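Side-chain contacts in N-acetylneuraminate lyase (Fusobacterium nucleatum subsp. nucleatum ATCC 25586, PDB 5ZKA), which is a lyase of the dihydrodipicolinate synthetase family, built on a TIM-barrel fold: residues 101-106 / 140-145; 137-140 / 146-149. All coordinates share one frame; numbering follows the deposited sequence.

Contact 1: residues 101-106 / 140-145; sequences EAVELG and VRETGN
The backbone of helix 99-112 comes within reach of T143, the last helical residue of 129-143, at G106: the two CA atoms are 6.1 Å apart, and G106 presents bare main chain. T143 CB points at this surface, and from it the two branches part. CG2 takes the apolar task, its methyl lying 3.5 Å from G106 C almost straight above the face of the carbonyl group; it is 3.8 Å from G106 O. OG1, at chi1 64° between the backbone N and the carbonyl carbon, is turned back to its own chain. It accepts from N145 N at 3.2 Å with an N-H...O angle of 158°, which makes an ST turn where G144, at positive phi, ends the helix, and its own proton goes to I139 O. The junction thus packs two neighbouring outer helices of the TIM barrel, 99-112 and 129-143, side by side. One turn earlier on helix 99-112, V103 CG1 touches CB of E142, the neighbour of T143, at 3.7 Å, the side chains crossing at a slant. E142 meets V103 through its CB, while its carboxylate, on a chain bent at chi2, forms a long, weak ion pair with K107.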
loop_
_atom_site.group_PDB
_atom_site.type_symbol
_atom_site.label_atom_id
_atom_site.label_comp_id
_atom_site.label_asym_id
_atom_site.label_seq_id
_atom_site.Cartn_x
_atom_site.Cartn_y
_atom_site.Cartn_z
ATOM N N GLU A 101 -1.342 -27.582 -20.536
ATOM C CA GLU A 101 -0.044 -27.694 -19.873
ATOM C C GLU A 101 -0.195 -27.589 -18.362
ATOM O O GLU A 101 0.462 -28.323 -17.612
ATOM C CB GLU A 101 0.917 -26.611 -20.379
ATOM C CG GLU A 101 2.333 -26.729 -19.780
ATOM C CD GLU A 101 3.197 -25.498 -20.010
ATOM O OE1 GLU A 101 2.642 -24.417 -20.318
ATOM O OE2 GLU A 101 4.439 -25.618 -19.876
ATOM N N ALA A 102 -1.054 -26.674 -17.903
ATOM C CA ALA A 102 -1.242 -26.466 -16.471
ATOM C C ALA A 102 -1.765 -27.730 -15.798
ATOM O O ALA A 102 -1.317 -28.094 -14.702
ATOM C CB ALA A 102 -2.195 -25.287 -16.240
ATOM N N VAL A 103 -2.703 -28.420 -16.444
ATOM C CA VAL A 103 -3.228 -29.664 -15.885
ATOM C C VAL A 103 -2.166 -30.758 -15.918
ATOM O O VAL A 103 -2.000 -31.511 -14.950
ATOM C CB VAL A 103 -4.502 -30.085 -16.639
ATOM C CG1 VAL A 103 -4.858 -31.536 -16.316
ATOM C CG2 VAL A 103 -5.671 -29.129 -16.317
ATOM N N GLU A 104 -1.441 -30.870 -17.035
ATOM C CA GLU A 104 -0.372 -31.857 -17.143
ATOM C C GLU A 104 0.668 -31.667 -16.044
ATOM O O GLU A 104 1.072 -32.628 -15.373
ATOM C CB GLU A 104 0.281 -31.754 -18.519
ATOM C CG GLU A 104 1.458 -32.697 -18.721
ATOM C CD GLU A 104 2.122 -32.514 -20.071
ATOM O OE1 GLU A 104 1.435 -32.075 -21.018
ATOM O OE2 GLU A 104 3.328 -32.814 -20.192
ATOM N N LEU A 105 1.135 -30.433 -15.863
ATOM C CA LEU A 105 2.115 -30.156 -14.814
ATOM C C LEU A 105 1.521 -30.378 -13.428
ATOM O O LEU A 105 2.208 -30.861 -12.518
ATOM C CB LEU A 105 2.626 -28.724 -14.946
ATOM C CG LEU A 105 3.544 -28.381 -16.118
ATOM C CD1 LEU A 105 3.660 -26.855 -16.206
ATOM C CD2 LEU A 105 4.913 -28.993 -15.922
ATOM N N GLY A 106 0.253 -30.007 -13.240
ATOM C CA GLY A 106 -0.379 -30.199 -11.944
ATOM C C GLY A 106 -0.511 -31.664 -11.571
ATOM O O GLY A 106 -0.272 -32.049 -10.423
ATOM N N VAL A 140 -7.952 -27.700 -10.335
ATOM C CA VAL A 140 -8.275 -28.346 -9.062
ATOM C C VAL A 140 -8.978 -29.673 -9.309
ATOM O O VAL A 140 -8.579 -30.721 -8.781
ATOM C CB VAL A 140 -9.130 -27.406 -8.193
ATOM C CG1 VAL A 140 -9.680 -28.142 -6.984
ATOM C CG2 VAL A 140 -8.313 -26.189 -7.771
ATOM N N ARG A 141 -10.016 -29.648 -10.145
ATOM C CA ARG A 141 -10.781 -30.855 -10.459
ATOM C C ARG A 141 -9.892 -31.965 -11.012
ATOM O O ARG A 141 -10.005 -33.131 -10.613
ATOM C CB ARG A 141 -11.878 -30.499 -11.456
ATOM C CG ARG A 141 -12.754 -31.643 -11.861
ATOM C CD ARG A 141 -13.938 -31.137 -12.671
ATOM N NE ARG A 141 -13.540 -30.628 -13.984
ATOM C CZ ARG A 141 -13.617 -29.348 -14.344
ATOM N NH1 ARG A 141 -14.078 -28.444 -13.492
ATOM N NH2 ARG A 141 -13.241 -28.976 -15.560
ATOM N N GLU A 142 -9.006 -31.625 -11.945
ATOM C CA GLU A 142 -8.232 -32.646 -12.638
ATOM C C GLU A 142 -7.063 -33.172 -11.811
ATOM O O GLU A 142 -6.579 -34.276 -12.087
ATOM C CB GLU A 142 -7.725 -32.092 -13.971
ATOM C CG GLU A 142 -8.832 -31.789 -14.974
ATOM C CD GLU A 142 -9.468 -33.058 -15.544
ATOM O OE1 GLU A 142 -8.721 -33.978 -15.946
ATOM O OE2 GLU A 142 -10.716 -33.134 -15.589
ATOM N N THR A 143 -6.602 -32.421 -10.809
ATOM C CA THR A 143 -5.511 -32.877 -9.952
ATOM C C THR A 143 -5.971 -33.382 -8.591
ATOM O O THR A 143 -5.275 -34.198 -7.983
ATOM C CB THR A 143 -4.487 -31.747 -9.720
ATOM O OG1 THR A 143 -5.107 -30.666 -9.012
ATOM C CG2 THR A 143 -3.943 -31.227 -11.047
ATOM N N GLY A 144 -7.105 -32.906 -8.080
ATOM C CA GLY A 144 -7.486 -33.208 -6.712
ATOM C C GLY A 144 -6.636 -32.527 -5.661
ATOM O O GLY A 144 -6.734 -32.872 -4.480
ATOM N N ASN A 145 -5.811 -31.565 -6.050
ATOM C CA ASN A 145 -4.854 -30.935 -5.156
ATOM C C ASN A 145 -5.379 -29.563 -4.737
ATOM O O ASN A 145 -6.356 -29.048 -5.288
ATOM C CB ASN A 145 -3.485 -30.826 -5.846
ATOM C CG ASN A 145 -2.317 -30.913 -4.869
ATOM O OD1 ASN A 145 -2.442 -30.562 -3.695
ATOM N ND2 ASN A 145 -1.172 -31.388 -5.357
#

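Contact 2: residues 137-140 / 146-149; sequences ETIV and YMII
Helix residues 137-140 and strand residues 146-149 run in roughly opposed directions, and their backbones come nearest at V140 and Y146, whose CA atoms are 6.7 Å apart. No hydrogen bond joins the two segments; the main chain of the strand is instead bonded to its sheet neighbours, with Y146 and I148 paired to L117 and M147 paired to I175. The two close approaches are both between apolar side chains, 136 Å² is buried between the segments, and M147 supplies nearly all of the strand's share. M147 CB points toward the helix and meets V140 CG2 at 3.6 Å, the two side chains set obliquely to each other; CG, anti to the backbone N (chi1 171°), carries the chain on from there. Helix 129-143 covers the outer face of the sheet here, as the connection of the beta-alpha-beta unit 117-120, 129-143, 147-150 in the TIM barrel. Bends at chi2 (66°) and chi3 (64°) then curl the rest of the methionine so that its terminal methyl ends on I139: CE is 3.5 Å from I139 CG2 and 3.9 Å from I139 CB, and the side chains cross at about a right angle. All three residues are buried. I139 and M147 also share the side chains of L117 and A119 on the preceding strand, while V140 touches I174 on the following one.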
loop_
_atom_site.group_PDB
_atom_site.type_symbol
_atom_site.label_atom_id
_atom_site.label_comp_id
_atom_site.label_asym_id
_atom_site.label_seq_id
_atom_site.Cartn_x
_atom_site.Cartn_y
_atom_site.Cartn_z
ATOM N N GLU A 137 -10.821 -23.860 -11.552
ATOM C CA GLU A 137 -11.601 -25.018 -11.136
ATOM C C GLU A 137 -11.172 -26.266 -11.883
ATOM O O GLU A 137 -11.216 -27.366 -11.320
ATOM C CB GLU A 137 -13.095 -24.752 -11.338
ATOM C CG GLU A 137 -13.563 -23.481 -10.652
ATOM C CD GLU A 137 -14.776 -23.688 -9.780
ATOM O OE1 GLU A 137 -15.906 -23.504 -10.280
ATOM O OE2 GLU A 137 -14.593 -24.023 -8.590
ATOM N N THR A 138 -10.753 -26.112 -13.143
ATOM C CA THR A 138 -10.328 -27.264 -13.929
ATOM C C THR A 138 -9.030 -27.851 -13.382
ATOM O O THR A 138 -8.896 -29.073 -13.258
ATOM C CB THR A 138 -10.168 -26.868 -15.401
ATOM O OG1 THR A 138 -11.445 -26.498 -15.950
ATOM C CG2 THR A 138 -9.569 -28.007 -16.215
ATOM N N ILE A 139 -8.060 -26.999 -13.048
ATOM C CA ILE A 139 -6.819 -27.527 -12.490
ATOM C C ILE A 139 -7.100 -28.270 -11.192
ATOM O O ILE A 139 -6.552 -29.352 -10.947
ATOM C CB ILE A 139 -5.788 -26.401 -12.291
ATOM C CG1 ILE A 139 -5.513 -25.693 -13.625
ATOM C CG2 ILE A 139 -4.499 -26.976 -11.695
ATOM C CD1 ILE A 139 -4.727 -24.377 -13.491
ATOM N N VAL A 140 -7.952 -27.700 -10.335
ATOM C CA VAL A 140 -8.275 -28.346 -9.062
ATOM C C VAL A 140 -8.978 -29.673 -9.309
ATOM O O VAL A 140 -8.579 -30.721 -8.781
ATOM C CB VAL A 140 -9.130 -27.406 -8.193
ATOM C CG1 VAL A 140 -9.680 -28.142 -6.984
ATOM C CG2 VAL A 140 -8.313 -26.189 -7.771
ATOM N N TYR A 146 -4.723 -28.978 -3.735
ATOM C CA TYR A 146 -5.077 -27.646 -3.261
ATOM C C TYR A 146 -4.463 -26.584 -4.161
ATOM O O TYR A 146 -3.470 -26.816 -4.853
ATOM C CB TYR A 146 -4.601 -27.422 -1.822
ATOM C CG TYR A 146 -5.240 -28.353 -0.819
ATOM C CD1 TYR A 146 -6.614 -28.376 -0.645
ATOM C CD2 TYR A 146 -4.466 -29.217 -0.057
ATOM C CE1 TYR A 146 -7.204 -29.230 0.262
ATOM C CE2 TYR A 146 -5.047 -30.077 0.855
ATOM C CZ TYR A 146 -6.417 -30.081 1.011
ATOM O OH TYR A 146 -7.000 -30.935 1.919
ATOM N N MET A 147 -5.058 -25.393 -4.128
ATOM C CA MET A 147 -4.708 -24.349 -5.082
ATOM C C MET A 147 -4.571 -23.009 -4.381
ATOM O O MET A 147 -5.436 -22.628 -3.589
ATOM C CB MET A 147 -5.771 -24.233 -6.185
ATOM C CG MET A 147 -5.605 -23.021 -7.101
ATOM S SD MET A 147 -4.103 -23.079 -8.117
ATOM C CE MET A 147 -4.439 -24.522 -9.140
ATOM N N ILE A 148 -3.493 -22.297 -4.687
ATOM C CA ILE A 148 -3.315 -20.908 -4.273
ATOM C C ILE A 148 -3.365 -20.060 -5.537
ATOM O O ILE A 148 -2.592 -20.288 -6.475
ATOM C CB ILE A 148 -2.000 -20.715 -3.496
ATOM C CG1 ILE A 148 -2.113 -21.338 -2.107
ATOM C CG2 ILE A 148 -1.672 -19.262 -3.332
ATOM C CD1 ILE A 148 -0.769 -21.579 -1.477
ATOM N N ILE A 149 -4.317 -19.121 -5.590
ATOM C CA ILE A 149 -4.370 -18.158 -6.687
ATOM C C ILE A 149 -3.105 -17.313 -6.682
ATOM O O ILE A 149 -2.741 -16.737 -5.651
ATOM C CB ILE A 149 -5.586 -17.236 -6.526
ATOM C CG1 ILE A 149 -6.872 -18.020 -6.328
ATOM C CG2 ILE A 149 -5.651 -16.224 -7.666
ATOM C CD1 ILE A 149 -8.004 -17.142 -5.791
#

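Overall arrangement
The two contacts lie on adjoining faces of one element, helix 129-143, with centres 8 Å apart and V140 common to both. Contact 1 joins it laterally to the preceding helix 99-112, and contact 2 joins it inward to strand 147-150, the strand it leads into through G144 and N145. In chain order the segments run 101-106, 137-140, 140-145 and 146-149, so the second segment of contact 1 supplies the turn between those of contact 2. They also touch directly: A102 CB lies 3.8 Å from I139 CD1. Together they place helix 129-143 against its neighbour in the outer helical layer and against the sheet beneath it.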